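SPD1 nuclease (Streptococcus pyogenes, PDB 2XGR) is an extracellular endonuclease that probably hydrolyses nucleic acids with a bound metal ion, as in other nucleases of the His-Me finger type. Local coordinates at residues 77-82 with 178-183; 51-56 with 200-205; 138-143 with 232-237. All coordinates share one frame; numbering follows the deposited sequence.

Interaction 1: residues 77-82 with 178-183; sequences HIQLQD and WLDYKV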
ATOM      1  N   HIS A  77      -1.362   4.889   6.857  1.00  6.22           N
ATOM      2  CA  HIS A  77      -1.977   5.866   5.951  1.00  7.17           C
ATOM      3  C   HIS A  77      -0.995   7.013   5.747  1.00  6.32           C
ATOM      4  O   HIS A  77      -0.526   7.630   6.733  1.00  7.36           O
ATOM      5  CB  HIS A  77      -3.265   6.390   6.553  1.00  7.00           C
ATOM      6  CG  HIS A  77      -4.257   6.958   5.557  1.00  7.03           C
ATOM      7  ND1 HIS A  77      -3.941   7.476   4.318  1.00 10.06           N
ATOM      8  CD2 HIS A  77      -5.592   7.182   5.731  1.00  4.01           C
ATOM      9  CE1 HIS A  77      -5.071   7.902   3.719  1.00  4.09           C
ATOM     10  NE2 HIS A  77      -6.066   7.766   4.588  1.00 11.47           N
ATOM     11  N   ILE A  78      -0.572   7.238   4.497  1.00  6.40           N
ATOM     12  CA  ILE A  78       0.412   8.301   4.246  1.00  6.03           C
ATOM     13  C   ILE A  78      -0.146   9.324   3.264  1.00  6.22           C
ATOM     14  O   ILE A  78      -0.996   9.006   2.399  1.00  6.64           O
ATOM     15  CB  ILE A  78       1.736   7.643   3.748  1.00  3.97           C
ATOM     16  CG1 ILE A  78       2.942   8.621   3.810  1.00  6.30           C
ATOM     17  CG2 ILE A  78       1.581   7.013   2.314  1.00  5.49           C
ATOM     18  CD1 ILE A  78       4.319   7.846   3.613  1.00  9.05           C
ATOM     19  N   GLN A  79       0.356  10.546   3.361  1.00  6.12           N
ATOM     20  CA  GLN A  79       0.053  11.512   2.306  1.00  6.46           C
ATOM     21  C   GLN A  79       1.384  12.234   2.040  1.00  8.74           C
ATOM     22  O   GLN A  79       1.999  12.773   2.979  1.00  8.99           O
ATOM     23  CB  GLN A  79      -1.107  12.423   2.758  1.00  6.91           C
ATOM     24  CG  GLN A  79      -1.607  13.275   1.577  1.00 11.34           C
ATOM     25  CD  GLN A  79      -2.760  14.138   1.950  1.00 11.50           C
ATOM     26  OE1 GLN A  79      -2.595  15.369   2.042  1.00 13.01           O
ATOM     27  NE2 GLN A  79      -3.936  13.519   2.205  1.00  8.01           N
ATOM     28  N   LEU A  80       1.916  12.079   0.819  1.00  6.94           N
ATOM     29  CA  LEU A  80       3.315  12.545   0.592  1.00  8.49           C
ATOM     30  C   LEU A  80       3.501  13.036  -0.828  1.00  8.36           C
ATOM     31  O   LEU A  80       2.685  12.691  -1.736  1.00  8.03           O
ATOM     32  CB  LEU A  80       4.345  11.406   0.941  1.00  6.17           C
ATOM     33  CG  LEU A  80       4.561  10.339  -0.166  1.00  7.90           C
ATOM     34  CD1 LEU A  80       5.883   9.564   0.023  1.00  8.63           C
ATOM     35  CD2 LEU A  80       3.289   9.315  -0.222  1.00  5.38           C
ATOM     36  N   GLN A  81       4.597  13.781  -1.033  1.00  7.91           N
ATOM     37  CA  GLN A  81       5.169  13.986  -2.375  1.00  8.99           C
ATOM     38  C   GLN A  81       6.431  13.191  -2.585  1.00  8.39           C
ATOM     39  O   GLN A  81       7.060  12.696  -1.653  1.00  9.47           O
ATOM     40  CB  GLN A  81       5.475  15.503  -2.595  1.00  7.85           C
ATOM     41  CG  GLN A  81       4.244  16.412  -2.335  1.00 10.70           C
ATOM     42  CD  GLN A  81       4.666  17.877  -2.508  1.00 14.88           C
ATOM     43  OE1 GLN A  81       5.560  18.322  -1.814  1.00 17.29           O
ATOM     44  NE2 GLN A  81       4.019  18.599  -3.392  1.00 14.62           N
ATOM     45  N   ASP A  82       6.878  13.190  -3.849  1.00  9.36           N
ATOM     46  CA  ASP A  82       8.085  12.474  -4.239  1.00 10.26           C
ATOM     47  C   ASP A  82       9.259  12.928  -3.354  1.00 12.23           C
ATOM     48  O   ASP A  82      10.037  12.084  -2.873  1.00 10.18           O
ATOM     49  CB  ASP A  82       8.430  12.794  -5.686  1.00 10.24           C
ATOM     50  CG  ASP A  82       9.739  12.129  -6.142  1.00 18.64           C
ATOM     51  OD1 ASP A  82       9.816  10.924  -6.227  1.00 20.02           O
ATOM     52  OD2 ASP A  82      10.715  12.832  -6.345  1.00 24.88           O
ATOM     53  N   TRP A 178       0.384  15.223  -4.741  1.00  9.02           N
ATOM     54  CA  TRP A 178       0.489  14.381  -3.529  1.00  8.74           C
ATOM     55  C   TRP A 178      -0.166  13.053  -3.809  1.00  8.01           C
ATOM     56  O   TRP A 178      -1.099  12.979  -4.601  1.00  7.55           O
ATOM     57  CB  TRP A 178      -0.315  15.003  -2.401  1.00  7.79           C
ATOM     58  CG  TRP A 178       0.245  16.349  -1.993  1.00 11.42           C
ATOM     59  CD1 TRP A 178       0.056  17.567  -2.624  1.00 11.89           C
ATOM     60  CD2 TRP A 178       1.099  16.598  -0.866  1.00 10.43           C
ATOM     61  NE1 TRP A 178       0.798  18.569  -1.955  1.00 11.28           N
ATOM     62  CE2 TRP A 178       1.440  17.987  -0.885  1.00 10.90           C
ATOM     63  CE3 TRP A 178       1.665  15.764   0.130  1.00  7.95           C
ATOM     64  CZ2 TRP A 178       2.272  18.556   0.094  1.00 12.05           C
ATOM     65  CZ3 TRP A 178       2.453  16.352   1.118  1.00 11.16           C
ATOM     66  CH2 TRP A 178       2.780  17.722   1.068  1.00 12.26           C
ATOM     67  N   LEU A 179       0.346  12.022  -3.163  1.00  6.89           N
ATOM     68  CA  LEU A 179      -0.314  10.705  -3.130  1.00  6.84           C
ATOM     69  C   LEU A 179      -0.891  10.515  -1.747  1.00  6.58           C
ATOM     70  O   LEU A 179      -0.168  10.678  -0.725  1.00  5.82           O
ATOM     71  CB  LEU A 179       0.759   9.656  -3.396  1.00  6.87           C
ATOM     72  CG  LEU A 179       0.279   8.195  -3.122  1.00  7.78           C
ATOM     73  CD1 LEU A 179      -0.930   7.792  -4.068  1.00  7.14           C
ATOM     74  CD2 LEU A 179       1.473   7.196  -3.269  1.00  6.47           C
ATOM     75  N   ASP A 180      -2.175  10.144  -1.674  1.00  7.20           N
ATOM     76  CA  ASP A 180      -2.743   9.730  -0.400  1.00  7.23           C
ATOM     77  C   ASP A 180      -2.890   8.224  -0.553  1.00  7.39           C
ATOM     78  O   ASP A 180      -3.578   7.722  -1.466  1.00  6.07           O
ATOM     79  CB  ASP A 180      -4.122  10.422  -0.183  1.00  5.49           C
ATOM     80  CG  ASP A 180      -4.792   9.994   1.119  1.00  7.72           C
ATOM     81  OD1 ASP A 180      -5.214   8.841   1.222  1.00  7.95           O
ATOM     82  OD2 ASP A 180      -4.807  10.832   2.069  1.00 10.21           O
ATOM     83  N   TYR A 181      -2.307   7.464   0.384  1.00  5.37           N
ATOM     84  CA  TYR A 181      -2.236   6.043   0.191  1.00  5.66           C
ATOM     85  C   TYR A 181      -2.426   5.347   1.548  1.00  5.77           C
ATOM     86  O   TYR A 181      -1.690   5.608   2.507  1.00  6.76           O
ATOM     87  CB  TYR A 181      -0.817   5.723  -0.403  1.00  5.97           C
ATOM     88  CG  TYR A 181      -0.432   4.250  -0.539  1.00  4.67           C
ATOM     89  CD1 TYR A 181      -1.333   3.273  -1.046  1.00  4.45           C
ATOM     90  CD2 TYR A 181       0.823   3.808  -0.141  1.00  7.47           C
ATOM     91  CE1 TYR A 181      -0.934   1.914  -1.172  1.00  5.13           C
ATOM     92  CE2 TYR A 181       1.224   2.439  -0.242  1.00  5.63           C
ATOM     93  CZ  TYR A 181       0.328   1.518  -0.777  1.00  4.50           C
ATOM     94  OH  TYR A 181       0.749   0.222  -0.922  1.00  6.77           O
ATOM     95  N   LYS A 182      -3.432   4.465   1.622  1.00  7.28           N
ATOM     96  CA  LYS A 182      -3.759   3.797   2.885  1.00  6.84           C
ATOM     97  C   LYS A 182      -3.688   2.302   2.625  1.00  7.90           C
ATOM     98  O   LYS A 182      -4.225   1.826   1.604  1.00  6.76           O
ATOM     99  CB  LYS A 182      -5.192   4.196   3.308  1.00  6.03           C
ATOM    100  CG  LYS A 182      -5.481   3.630   4.721  1.00  8.53           C
ATOM    101  CD  LYS A 182      -6.971   3.912   5.127  1.00 11.35           C
ATOM    102  CE  LYS A 182      -7.221   3.424   6.551  1.00 14.73           C
ATOM    103  NZ  LYS A 182      -8.683   3.733   6.827  1.00 16.94           N
ATOM    104  N   VAL A 183      -3.007   1.573   3.513  1.00  6.47           N
ATOM    105  CA  VAL A 183      -2.918   0.117   3.408  1.00  6.29           C
ATOM    106  C   VAL A 183      -3.551  -0.474   4.672  1.00  5.81           C
ATOM    107  O   VAL A 183      -3.160  -0.172   5.806  1.00  5.86           O
ATOM    108  CB  VAL A 183      -1.429  -0.341   3.232  1.00  8.13           C
ATOM    109  CG1 VAL A 183      -1.375  -1.902   3.139  1.00  7.52           C
ATOM    110  CG2 VAL A 183      -0.844   0.355   1.945  1.00  8.75           C
TER

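Interaction 2: residues 51-56 with 200-205; sequences SKLLPF and QYVGID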
ATOM      1  N   SER A  51     -14.453  10.740   2.714  1.00 15.50           N
ATOM      2  CA  SER A  51     -14.095  10.532   4.119  1.00 15.65           C
ATOM      3  C   SER A  51     -13.004   9.488   4.289  1.00 13.70           C
ATOM      4  O   SER A  51     -12.686   9.099   5.405  1.00 15.62           O
ATOM      5  CB  SER A  51     -15.365  10.123   4.915  1.00 18.01           C
ATOM      6  OG  SER A  51     -15.852   8.843   4.488  1.00 22.86           O
ATOM      7  N   LYS A  52     -12.424   9.044   3.177  1.00 12.51           N
ATOM      8  CA  LYS A  52     -11.410   7.996   3.222  1.00 11.05           C
ATOM      9  C   LYS A  52      -9.974   8.443   3.362  1.00 10.79           C
ATOM     10  O   LYS A  52      -9.119   7.565   3.600  1.00 10.07           O
ATOM     11  CB  LYS A  52     -11.487   7.145   1.963  1.00 10.64           C
ATOM     12  CG  LYS A  52     -12.837   6.396   1.837  1.00 12.51           C
ATOM     13  CD  LYS A  52     -12.764   5.515   0.589  1.00 12.30           C
ATOM     14  CE  LYS A  52     -14.118   4.782   0.321  1.00 12.11           C
ATOM     15  NZ  LYS A  52     -14.049   3.906  -0.901  1.00 12.18           N
ATOM     16  N   LEU A  53      -9.722   9.750   3.259  1.00  9.99           N
ATOM     17  CA  LEU A  53      -8.355  10.259   3.022  1.00  6.74           C
ATOM     18  C   LEU A  53      -7.853  10.974   4.279  1.00 10.97           C
ATOM     19  O   LEU A  53      -8.659  11.263   5.233  1.00 12.03           O
ATOM     20  CB  LEU A  53      -8.378  11.249   1.857  1.00  8.45           C
ATOM     21  CG  LEU A  53      -9.199  10.770   0.617  1.00  8.78           C
ATOM     22  CD1 LEU A  53      -9.072  11.796  -0.489  1.00  9.53           C
ATOM     23  CD2 LEU A  53      -8.541   9.432   0.174  1.00  9.75           C
ATOM     24  N   LEU A  54      -6.559  11.246   4.301  1.00  9.74           N
ATOM     25  CA  LEU A  54      -5.986  12.156   5.342  1.00 10.09           C
ATOM     26  C   LEU A  54      -6.381  13.604   4.957  1.00  9.74           C
ATOM     27  O   LEU A  54      -6.564  13.909   3.747  1.00  9.39           O
ATOM     28  CB  LEU A  54      -4.470  12.006   5.371  1.00  8.53           C
ATOM     29  CG  LEU A  54      -4.038  10.684   5.990  1.00  7.05           C
ATOM     30  CD1 LEU A  54      -2.527  10.566   5.843  1.00  9.46           C
ATOM     31  CD2 LEU A  54      -4.453  10.636   7.470  1.00 15.05           C
ATOM     32  N   PRO A  55      -6.546  14.496   5.967  1.00 12.43           N
ATOM     33  CA  PRO A  55      -6.803  15.921   5.622  1.00 13.60           C
ATOM     34  C   PRO A  55      -5.650  16.474   4.760  1.00 13.36           C
ATOM     35  O   PRO A  55      -4.504  16.090   4.907  1.00 14.37           O
ATOM     36  CB  PRO A  55      -6.821  16.612   7.003  1.00 14.77           C
ATOM     37  CG  PRO A  55      -7.383  15.573   7.942  1.00 19.46           C
ATOM     38  CD  PRO A  55      -6.554  14.284   7.435  1.00 12.63           C
ATOM     39  N   PHE A  56      -5.959  17.306   3.784  1.00 12.92           N
ATOM     40  CA  PHE A  56      -4.914  17.822   2.916  1.00 13.50           C
ATOM     41  C   PHE A  56      -4.399  19.111   3.567  1.00 16.22           C
ATOM     42  O   PHE A  56      -5.066  20.147   3.516  1.00 18.34           O
ATOM     43  CB  PHE A  56      -5.483  18.163   1.572  1.00 13.02           C
ATOM     44  CG  PHE A  56      -4.486  18.759   0.640  1.00 14.49           C
ATOM     45  CD1 PHE A  56      -3.284  18.111   0.388  1.00 12.07           C
ATOM     46  CD2 PHE A  56      -4.745  19.942  -0.001  1.00 17.07           C
ATOM     47  CE1 PHE A  56      -2.312  18.660  -0.404  1.00 15.10           C
ATOM     48  CE2 PHE A  56      -3.788  20.465  -0.888  1.00 16.94           C
ATOM     49  CZ  PHE A  56      -2.564  19.796  -1.087  1.00 16.77           C
ATOM     50  N   GLN A 200      -5.404   1.516  -0.942  1.00  5.72           N
ATOM     51  CA  GLN A 200      -6.352   2.582  -1.325  1.00  5.68           C
ATOM     52  C   GLN A 200      -5.549   3.822  -1.719  1.00  7.77           C
ATOM     53  O   GLN A 200      -4.688   4.282  -0.953  1.00  6.65           O
ATOM     54  CB  GLN A 200      -7.229   2.982  -0.096  1.00  6.88           C
ATOM     55  CG  GLN A 200      -8.221   4.067  -0.426  1.00  5.69           C
ATOM     56  CD  GLN A 200      -8.828   4.584   0.836  1.00  7.58           C
ATOM     57  OE1 GLN A 200      -9.714   3.933   1.406  1.00  9.81           O
ATOM     58  NE2 GLN A 200      -8.235   5.671   1.391  1.00  6.88           N
ATOM     59  N   TYR A 201      -5.747   4.329  -2.928  1.00  6.12           N
ATOM     60  CA  TYR A 201      -4.904   5.439  -3.335  1.00  4.08           C
ATOM     61  C   TYR A 201      -5.636   6.437  -4.218  1.00  5.93           C
ATOM     62  O   TYR A 201      -6.562   6.081  -4.987  1.00  7.02           O
ATOM     63  CB  TYR A 201      -3.602   4.946  -4.070  1.00  4.70           C
ATOM     64  CG  TYR A 201      -3.861   3.912  -5.142  1.00  5.39           C
ATOM     65  CD1 TYR A 201      -4.199   4.285  -6.445  1.00  7.66           C
ATOM     66  CD2 TYR A 201      -3.774   2.538  -4.836  1.00  6.37           C
ATOM     67  CE1 TYR A 201      -4.367   3.286  -7.468  1.00  6.37           C
ATOM     68  CE2 TYR A 201      -3.977   1.565  -5.880  1.00  6.11           C
ATOM     69  CZ  TYR A 201      -4.224   1.973  -7.173  1.00  8.77           C
ATOM     70  OH  TYR A 201      -4.418   0.987  -8.134  1.00  9.36           O
ATOM     71  N   VAL A 202      -5.212   7.690  -4.095  1.00  4.60           N
ATOM     72  CA  VAL A 202      -5.745   8.755  -4.972  1.00  6.24           C
ATOM     73  C   VAL A 202      -4.695   9.848  -4.958  1.00  7.44           C
ATOM     74  O   VAL A 202      -3.894   9.918  -3.986  1.00  8.35           O
ATOM     75  CB  VAL A 202      -7.069   9.261  -4.483  1.00  5.97           C
ATOM     76  CG1 VAL A 202      -6.890   9.988  -3.097  1.00  6.31           C
ATOM     77  CG2 VAL A 202      -7.779  10.254  -5.531  1.00  6.95           C
ATOM     78  N   GLY A 203      -4.656  10.669  -6.012  1.00  7.45           N
ATOM     79  CA  GLY A 203      -3.687  11.793  -6.043  1.00  8.38           C
ATOM     80  C   GLY A 203      -4.420  13.077  -5.619  1.00  9.67           C
ATOM     81  O   GLY A 203      -5.669  13.129  -5.601  1.00  9.63           O
ATOM     82  N   ILE A 204      -3.649  14.068  -5.159  1.00  9.57           N
ATOM     83  CA  ILE A 204      -4.239  15.371  -4.826  1.00 11.32           C
ATOM     84  C   ILE A 204      -3.363  16.469  -5.472  1.00 14.18           C
ATOM     85  O   ILE A 204      -2.137  16.433  -5.373  1.00 11.87           O
ATOM     86  CB  ILE A 204      -4.258  15.596  -3.308  1.00 10.54           C
ATOM     87  CG1 ILE A 204      -5.042  14.470  -2.607  1.00 11.77           C
ATOM     88  CG2 ILE A 204      -5.074  16.931  -2.966  1.00 13.67           C
ATOM     89  CD1 ILE A 204      -5.046  14.586  -1.031  1.00 12.00           C
ATOM     90  N   ASP A 205      -3.989  17.352  -6.233  1.00 14.97           N
ATOM     91  CA  ASP A 205      -3.179  18.390  -6.894  1.00 17.90           C
ATOM     92  C   ASP A 205      -3.005  19.603  -5.940  1.00 18.76           C
ATOM     93  O   ASP A 205      -3.479  19.588  -4.792  1.00 16.45           O
ATOM     94  CB  ASP A 205      -3.762  18.732  -8.285  1.00 16.96           C
ATOM     95  CG  ASP A 205      -5.031  19.586  -8.218  1.00 21.69           C
ATOM     96  OD1 ASP A 205      -5.444  20.055  -7.122  1.00 21.01           O
ATOM     97  OD2 ASP A 205      -5.692  19.668  -9.275  1.00 20.46           O
TER

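Interaction 3: residues 138-143 with 232-237; sequences VAMTAW and LENSAP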
ATOM      1  N   VAL A 138       2.733  -6.612   9.016  1.00  9.40           N
ATOM      2  CA  VAL A 138       1.894  -7.824   9.170  1.00 11.80           C
ATOM      3  C   VAL A 138       2.624  -9.036   8.598  1.00 12.32           C
ATOM      4  O   VAL A 138       3.442  -8.934   7.657  1.00  9.74           O
ATOM      5  CB  VAL A 138       0.517  -7.660   8.482  1.00 11.82           C
ATOM      6  CG1 VAL A 138      -0.259  -6.480   9.097  1.00  9.31           C
ATOM      7  CG2 VAL A 138       0.693  -7.450   6.964  1.00 10.91           C
ATOM      8  N   ALA A 139       2.272 -10.229   9.099  1.00 12.61           N
ATOM      9  CA  ALA A 139       2.737 -11.451   8.519  1.00 13.34           C
ATOM     10  C   ALA A 139       2.288 -11.494   7.069  1.00 12.93           C
ATOM     11  O   ALA A 139       1.096 -11.356   6.793  1.00 12.17           O
ATOM     12  CB  ALA A 139       2.094 -12.618   9.276  1.00 11.87           C
ATOM     13  N   MET A 140       3.202 -11.742   6.129  1.00 11.91           N
ATOM     14  CA  MET A 140       2.885 -11.607   4.742  1.00 11.65           C
ATOM     15  C   MET A 140       3.654 -12.674   3.950  1.00 12.15           C
ATOM     16  O   MET A 140       4.849 -12.913   4.250  1.00 12.35           O
ATOM     17  CB  MET A 140       3.365 -10.186   4.288  1.00 12.20           C
ATOM     18  CG  MET A 140       2.846  -9.837   2.978  1.00 11.28           C
ATOM     19  SD  MET A 140       3.353  -8.127   2.572  1.00 12.56           S
ATOM     20  CE  MET A 140       2.275  -7.124   3.604  1.00 11.40           C
ATOM     21  N   THR A 141       3.007 -13.267   2.953  1.00 10.79           N
ATOM     22  CA  THR A 141       3.727 -14.102   1.984  1.00 11.64           C
ATOM     23  C   THR A 141       4.694 -13.290   1.136  1.00 13.79           C
ATOM     24  O   THR A 141       4.490 -12.104   0.893  1.00 11.29           O
ATOM     25  CB  THR A 141       2.825 -14.909   1.056  1.00 12.31           C
ATOM     26  OG1 THR A 141       2.103 -14.052   0.168  1.00 12.26           O
ATOM     27  CG2 THR A 141       1.815 -15.816   1.904  1.00 12.83           C
ATOM     28  N   ALA A 142       5.777 -13.951   0.704  1.00 10.71           N
ATOM     29  CA  ALA A 142       6.718 -13.294  -0.251  1.00 11.72           C
ATOM     30  C   ALA A 142       6.013 -12.974  -1.553  1.00 10.49           C
ATOM     31  O   ALA A 142       6.207 -11.888  -2.100  1.00 11.17           O
ATOM     32  CB  ALA A 142       7.933 -14.303  -0.510  1.00 11.19           C
ATOM     33  N   TRP A 143       5.088 -13.850  -1.982  1.00 10.49           N
ATOM     34  CA  TRP A 143       4.250 -13.624  -3.138  1.00 10.52           C
ATOM     35  C   TRP A 143       3.488 -12.290  -3.012  1.00 12.20           C
ATOM     36  O   TRP A 143       3.539 -11.452  -3.938  1.00  9.38           O
ATOM     37  CB  TRP A 143       3.254 -14.834  -3.336  1.00 10.23           C
ATOM     38  CG  TRP A 143       2.448 -14.786  -4.572  1.00 11.35           C
ATOM     39  CD1 TRP A 143       1.129 -14.440  -4.672  1.00 11.03           C
ATOM     40  CD2 TRP A 143       2.854 -15.180  -5.876  1.00 15.39           C
ATOM     41  NE1 TRP A 143       0.711 -14.524  -5.976  1.00 16.48           N
ATOM     42  CE2 TRP A 143       1.742 -15.003  -6.735  1.00 12.95           C
ATOM     43  CE3 TRP A 143       4.043 -15.709  -6.400  1.00 17.66           C
ATOM     44  CZ2 TRP A 143       1.788 -15.315  -8.090  1.00 17.57           C
ATOM     45  CZ3 TRP A 143       4.073 -16.031  -7.749  1.00 17.82           C
ATOM     46  CH2 TRP A 143       2.977 -15.793  -8.575  1.00 15.98           C
ATOM     47  N   LEU A 232      -5.808  -7.384  -2.286  1.00  6.61           N
ATOM     48  CA  LEU A 232      -4.906  -8.485  -2.607  1.00  7.04           C
ATOM     49  C   LEU A 232      -4.999  -9.578  -1.588  1.00  8.50           C
ATOM     50  O   LEU A 232      -5.161  -9.314  -0.385  1.00  8.94           O
ATOM     51  CB  LEU A 232      -3.439  -7.978  -2.656  1.00  7.03           C
ATOM     52  CG  LEU A 232      -3.185  -6.896  -3.692  1.00  9.90           C
ATOM     53  CD1 LEU A 232      -1.663  -6.453  -3.680  1.00  8.73           C
ATOM     54  CD2 LEU A 232      -3.521  -7.432  -5.066  1.00  7.68           C
ATOM     55  N   GLU A 233      -4.879 -10.816  -2.064  1.00  9.12           N
ATOM     56  CA  GLU A 233      -4.913 -11.963  -1.154  1.00 10.55           C
ATOM     57  C   GLU A 233      -3.564 -12.200  -0.521  1.00 10.55           C
ATOM     58  O   GLU A 233      -2.516 -12.164  -1.209  1.00 10.78           O
ATOM     59  CB  GLU A 233      -5.362 -13.263  -1.943  1.00 12.48           C
ATOM     60  CG  GLU A 233      -6.720 -13.188  -2.593  1.00 18.34           C
ATOM     61  CD  GLU A 233      -7.897 -13.083  -1.607  1.00 20.80           C
ATOM     62  OE1 GLU A 233      -7.862 -13.704  -0.515  1.00 26.57           O
ATOM     63  OE2 GLU A 233      -8.840 -12.309  -1.926  1.00 27.44           O
ATOM     64  N   ASN A 234      -3.560 -12.514   0.771  1.00  9.08           N
ATOM     65  CA  ASN A 234      -2.341 -12.848   1.481  1.00  8.79           C
ATOM     66  C   ASN A 234      -2.229 -14.388   1.454  1.00 11.49           C
ATOM     67  O   ASN A 234      -2.661 -15.075   2.399  1.00 14.23           O
ATOM     68  CB  ASN A 234      -2.364 -12.321   2.903  1.00 10.94           C
ATOM     69  CG  ASN A 234      -1.018 -12.415   3.611  1.00 11.71           C
ATOM     70  OD1 ASN A 234       0.026 -12.696   2.976  1.00 12.74           O
ATOM     71  ND2 ASN A 234      -1.010 -12.089   4.897  1.00 11.93           N
ATOM     72  N   SER A 235      -1.694 -14.893   0.341  1.00 11.20           N
ATOM     73  CA  SER A 235      -1.494 -16.321   0.079  1.00 12.28           C
ATOM     74  C   SER A 235      -0.346 -16.467  -0.920  1.00 17.60           C
ATOM     75  O   SER A 235       0.199 -15.454  -1.408  1.00 16.18           O
ATOM     76  CB  SER A 235      -2.804 -16.927  -0.499  1.00 14.09           C
ATOM     77  OG  SER A 235      -3.142 -16.293  -1.715  1.00 18.45           O
ATOM     78  N   ALA A 236      -0.031 -17.700  -1.301  1.00 15.93           N
ATOM     79  CA  ALA A 236       0.988 -17.904  -2.339  1.00 20.13           C
ATOM     80  C   ALA A 236       0.734 -19.237  -3.010  1.00 24.23           C
ATOM     81  O   ALA A 236       0.255 -20.165  -2.340  1.00 25.87           O
ATOM     82  CB  ALA A 236       2.374 -17.922  -1.731  1.00 17.99           C
ATOM     83  N   PRO A 237       1.102 -19.347  -4.293  1.00 26.83           N
ATOM     84  CA  PRO A 237       0.774 -20.518  -5.104  1.00 30.20           C
ATOM     85  C   PRO A 237       1.137 -21.849  -4.457  1.00 32.90           C
ATOM     86  O   PRO A 237       0.371 -22.815  -4.582  1.00 36.56           O
ATOM     87  CB  PRO A 237       1.617 -20.298  -6.344  1.00 30.14           C
ATOM     88  CG  PRO A 237       1.600 -18.812  -6.488  1.00 27.48           C
ATOM     89  CD  PRO A 237       1.742 -18.300  -5.105  1.00 26.22           C
TER

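Interaction 1: residues 77-82 with 178-183
Lys182 lays the start of its side chain over the ring of His77. Lys182 CB stands 3.6 Å from the centroid of the His77 ring, almost on the ring normal, which makes a CH-pi contact. The extended lysine chain then continues past the ring, with CD beside His77 CD2. A second CH-pi contact forms between Gln81 and Trp178. Gln81 CG is anti to its carbonyl carbon (chi1 -54°) and sits 3.4 Å from the centroid of the Trp178 six-membered ring. The amide of Gln81 stacks on the indole, with only 11° between the planes. Between these pairs, Gln79 NE2 donates to Asp180 OD2 at 2.8 Å. The acceptor lies in the amide plane of Gln79, and the carboxylate uses its anti lone pair. On the face opposite His77, Gln79 and Asp180 the contacts are apolar. Ile78 CG2 meets Tyr181 CB at 3.8 Å, and Leu80 CD2 meets Leu179 CB at 4.1 Å. Two antiparallel hydrogen-bonded pairs, Ile78 with Tyr181 and Leu80 with Leu179, hold the backbones together. Each pair is bonded in both directions. Tyr181 N to Ile78 O measures 2.9 Å.

The second shell fixes the polar groups. The backbone N of Leu54 also donates to Asp180 OD2, and Leu54 O accepts from Gln79 NE2. The buried carboxylate and amide therefore grip one loop residue from both of its peptide groups. On the opposite face Tyr181 OH bonds to Glu164, while Leu80 and Leu179 rest on Leu171 of helix 160-173. The arrangement is a pair of antiparallel neighbours within the large sheet of this member of the DNA/RNA non-specific endonuclease family, with a helix packed on one face and a loop on the other.

Interaction 2: residues 51-56 with 200-205
Phe56 CG is anti to its backbone N (chi1 177°), and Ile204 CG2 is likewise anti to its own backbone N; with these torsions the methyl and the ring meet. Ile204 CG2 stands 3.9 Å from the centroid of the Phe56 ring, nearly on the ring normal, in a CH-pi contact. The two side chains slide past each other in opposite directions. Phe56 CZ also comes within 3.8 Å of Asp205 O.

Gln200 CG is also anti to its backbone N (chi1 -180°), and the chain stays extended to the amide. Its NE2 donates to Lys52 O at 3.0 Å, with an N-H...O angle of 149°. The donor stands well above the carbonyl plane of Lys52, although the oxygen lies close to the amide plane of Gln200. Lys52 O also accepts from His77 NE2, so two side chains hold this one carbonyl. The amide oxygen faces aliphatic carbon, with Gln200 OE1 3.5 Å from Lys52 CD. Beyond it, Lys52 NZ forms a salt bridge with Asp223. Between the two ends Leu53 crosses Val202 at about a right angle, and Leu53 CD2 touches Val202 CG1 at 3.7 Å.

The loop thus runs roughly along strand 196-204, over the face that carries Gln200, Val202 and Ile204. Phe56 also meets Trp178 edge-to-face. Leu210 of strand 209-214 touches Leu53, Val202 and Ile204. Strand 196-204 runs between strands 178-186 and 209-214 in the large sheet. Loop 51-56, which in sequence follows strand 39-46 and precedes strand 61-64, packs over these strands.

Interaction 3: residues 138-143 with 232-237
Asn234 clamps the link between Ala139 and Thr141, where strand 137-139 leads to helix 142-146. With the paired strand 119-121, this region is consistent with the beta-beta-alpha finger of the His-Me nucleases. The polar half of the contact is tight. Asn234 ND2 donates to Ala139 O at 2.9 Å, and Asn234 OD1 accepts from Thr141 N at 3.0 Å. The second bond is nearly straight (170°) and lies in the carbonyl plane of the side-chain amide. Pro194 O takes another bond from ND2, so both ends of the buried amide are held. Thr141 is the N-cap of helix 142-146, and its OG1 caps Leu144 N. The same hydroxyl donates to Ser235 O at 2.8 Å, from above the carbonyl plane.

The other half is more open to solvent. Ala236 CB touches Trp143 CB at 3.6 Å. Trp143 is partly exposed, and the exposed Pro237 lies over one face of it. Trp143 NE1 bonds to Glu158. Over the indole, Pro237 CD sits 3.5 Å from the centroid of the five-membered ring, in a CH-pi contact.

Interactions 1 and 2 form one continuous patch, with centres about 7 Å apart. Strands 178-186 and 196-204 are neighbours: Gln200 N is 2.8 Å from Lys182 O, and Ile204 N is 2.8 Å from Trp178 O, both probable hydrogen bonds. Gln79 OE1 also packs on Phe56 CD1 at 3.3 Å. Interaction 1 is nested along the chain inside the loop closed by interaction 2. Interaction 3 lies across the chain's centre, about 22 Å from interaction 1 and 26 Å from interaction 2, centre to centre. The same large sheet joins them, since strand 228-233 pairs with 196-204. Of the three, interaction 3 alone includes part of the probable nuclease finger, in residues 138-143.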